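Local coordinates for hypothetical protein SO0799 (Shewanella oneidensis, PDB 1YUD), which is of unknown function but belongs to the cupin superfamily, with a beta-rich fold in a two-chain assembly, at residues P135-F139 and D140-L144. Residues are numbered along the deposited sequence; the frame is centred on the assembly and turned at random.
Sequences PGFTF and DDFEL
Phe142 has Phe137 and Phe139 as aromatic neighbours, and the three form a cluster. At the edge of the Phe137 ring, in its plane, lies Phe142 CG, but the two rings meet obliquely, and the rim atom Phe137 CZ comes 3.6 Å from Phe142 CD1. Phe139 turns an edge toward the face of Phe142, an offset edge-to-face pair with centroids 5.8 Å apart and planes at 68°. One face of Phe139 receives Phe137 CE2, displaced toward the rim. The backbone sets Phe142 CB against Phe137 CE1; a chi1 of -177°, which turns CG away from the backbone N, then carries the ring past Phe137 CZ. The His65 ring also meets that of Phe142.

The polar half is built round Asp141. Thr138 OG1 donates to Asp141 OD2 at 2.7 Å, reaching the oxygen from above the carboxylate plane, 65° out of it. The same oxygen takes a weak bond from Thr138 N, 3.4 Å from Asp141 OD2. In return Asp141 N donates to Thr138 O at 3.1 Å, closing a beta turn, and a weak bond from Phe142 N to Phe139 O (3.4 Å) closes a second turn that overlaps it. The other carboxylate oxygen, Asp141 OD1, forms a salt bridge with Arg46.

Replacing Asp141 by alanine removes the carboxylate and is likely to leave Thr138 OG1 and Thr138 N without their shared acceptor and the Arg46 charge without its mate.

These turns fold the loop that leaves strand 126-133 of the cupin-superfamily chain before helix 147-152, and Pro135 packs on Leu48 of the second subunit. Chemically, one carboxylate is divided between duties: OD2 accepts two local donors while OD1 faces a cation, which is likely to favour the ionised form of this buried acid.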
loop_
_atom_site.group_PDB
_atom_site.type_symbol
_atom_site.label_atom_id
_atom_site.label_comp_id
_atom_site.label_asym_id
_atom_site.label_seq_id
_atom_site.Cartn_x
_atom_site.Cartn_y
_atom_site.Cartn_z
ATOM N N PRO A 135 13.088 -3.102 -4.926
ATOM C CA PRO A 135 14.038 -2.446 -5.832
ATOM C C PRO A 135 13.342 -2.110 -7.158
ATOM O O PRO A 135 13.088 -2.997 -7.969
ATOM C CB PRO A 135 15.140 -3.486 -5.977
ATOM C CG PRO A 135 15.114 -4.175 -4.628
ATOM C CD PRO A 135 13.632 -4.366 -4.400
ATOM N N GLY A 136 13.018 -0.830 -7.351
ATOM C CA GLY A 136 12.349 -0.370 -8.561
ATOM C C GLY A 136 12.047 -1.403 -9.635
ATOM O O GLY A 136 12.958 -2.034 -10.177
ATOM N N PHE A 137 10.769 -1.566 -9.960
ATOM C CA PHE A 137 10.366 -2.527 -10.973
ATOM C C PHE A 137 10.802 -2.218 -12.399
ATOM O O PHE A 137 10.118 -1.485 -13.102
ATOM C CB PHE A 137 8.850 -2.685 -10.977
ATOM C CG PHE A 137 8.343 -3.590 -12.065
ATOM C CD1 PHE A 137 8.686 -4.932 -12.080
ATOM C CD2 PHE A 137 7.511 -3.103 -13.069
ATOM C CE1 PHE A 137 8.208 -5.779 -13.073
ATOM C CE2 PHE A 137 7.026 -3.943 -14.067
ATOM C CZ PHE A 137 7.376 -5.283 -14.066
ATOM N N THR A 138 11.935 -2.763 -12.827
ATOM C CA THR A 138 12.383 -2.576 -14.206
ATOM C C THR A 138 11.819 -3.823 -14.881
ATOM O O THR A 138 11.538 -4.813 -14.202
ATOM C CB THR A 138 13.945 -2.560 -14.344
ATOM O OG1 THR A 138 14.520 -3.679 -13.650
ATOM C CG2 THR A 138 14.523 -1.264 -13.790
ATOM N N PHE A 139 11.632 -3.800 -16.194
ATOM C CA PHE A 139 11.085 -4.985 -16.842
ATOM C C PHE A 139 12.064 -6.152 -16.935
ATOM O O PHE A 139 11.731 -7.216 -17.455
ATOM C CB PHE A 139 10.518 -4.623 -18.209
ATOM C CG PHE A 139 9.069 -4.257 -18.159
ATOM C CD1 PHE A 139 8.091 -5.248 -18.154
ATOM C CD2 PHE A 139 8.676 -2.924 -18.066
ATOM C CE1 PHE A 139 6.734 -4.918 -18.058
ATOM C CE2 PHE A 139 7.327 -2.582 -17.967
ATOM C CZ PHE A 139 6.354 -3.582 -17.964
ATOM N N ASP A 140 13.268 -5.950 -16.411
ATOM C CA ASP A 140 14.282 -6.995 -16.406
ATOM C C ASP A 140 13.936 -7.907 -15.239
ATOM O O ASP A 140 14.295 -9.085 -15.233
ATOM C CB ASP A 140 15.669 -6.407 -16.161
ATOM C CG ASP A 140 15.938 -5.181 -16.991
ATOM O OD1 ASP A 140 15.192 -4.191 -16.839
ATOM O OD2 ASP A 140 16.901 -5.198 -17.786
ATOM N N ASP A 141 13.249 -7.339 -14.249
ATOM C CA ASP A 141 12.845 -8.073 -13.057
ATOM C C ASP A 141 11.487 -8.737 -13.248
ATOM O O ASP A 141 10.894 -9.248 -12.295
ATOM C CB ASP A 141 12.773 -7.133 -11.853
ATOM C CG ASP A 141 14.046 -6.341 -11.656
ATOM O OD1 ASP A 141 15.138 -6.947 -11.710
ATOM O OD2 ASP A 141 13.954 -5.114 -11.443
ATOM N N PHE A 142 11.004 -8.734 -14.485
ATOM C CA PHE A 142 9.712 -9.322 -14.805
ATOM C C PHE A 142 9.899 -10.571 -15.663
ATOM O O PHE A 142 10.982 -10.804 -16.201
ATOM C CB PHE A 142 8.867 -8.288 -15.560
ATOM C CG PHE A 142 7.480 -8.753 -15.891
ATOM C CD1 PHE A 142 6.472 -8.700 -14.943
ATOM C CD2 PHE A 142 7.189 -9.261 -17.151
ATOM C CE1 PHE A 142 5.193 -9.146 -15.240
ATOM C CE2 PHE A 142 5.914 -9.711 -17.461
ATOM C CZ PHE A 142 4.914 -9.652 -16.501
ATOM N N GLU A 143 8.844 -11.376 -15.778
ATOM C CA GLU A 143 8.877 -12.582 -16.601
ATOM C C GLU A 143 7.514 -13.268 -16.658
ATOM O O GLU A 143 7.083 -13.892 -15.689
ATOM C CB GLU A 143 9.930 -13.569 -16.094
ATOM C CG GLU A 143 10.154 -14.732 -17.048
ATOM C CD GLU A 143 11.401 -15.537 -16.728
ATOM O OE1 GLU A 143 11.750 -16.430 -17.534
ATOM O OE2 GLU A 143 12.027 -15.276 -15.674
ATOM N N LEU A 144 6.841 -13.142 -17.799
ATOM C CA LEU A 144 5.523 -13.743 -17.990
ATOM C C LEU A 144 5.719 -15.175 -18.499
ATOM O O LEU A 144 6.705 -15.451 -19.177
ATOM C CB LEU A 144 4.725 -12.903 -18.993
ATOM C CG LEU A 144 3.200 -13.035 -19.023
ATOM C CD1 LEU A 144 2.642 -12.800 -17.632
ATOM C CD2 LEU A 144 2.603 -12.035 -20.013
#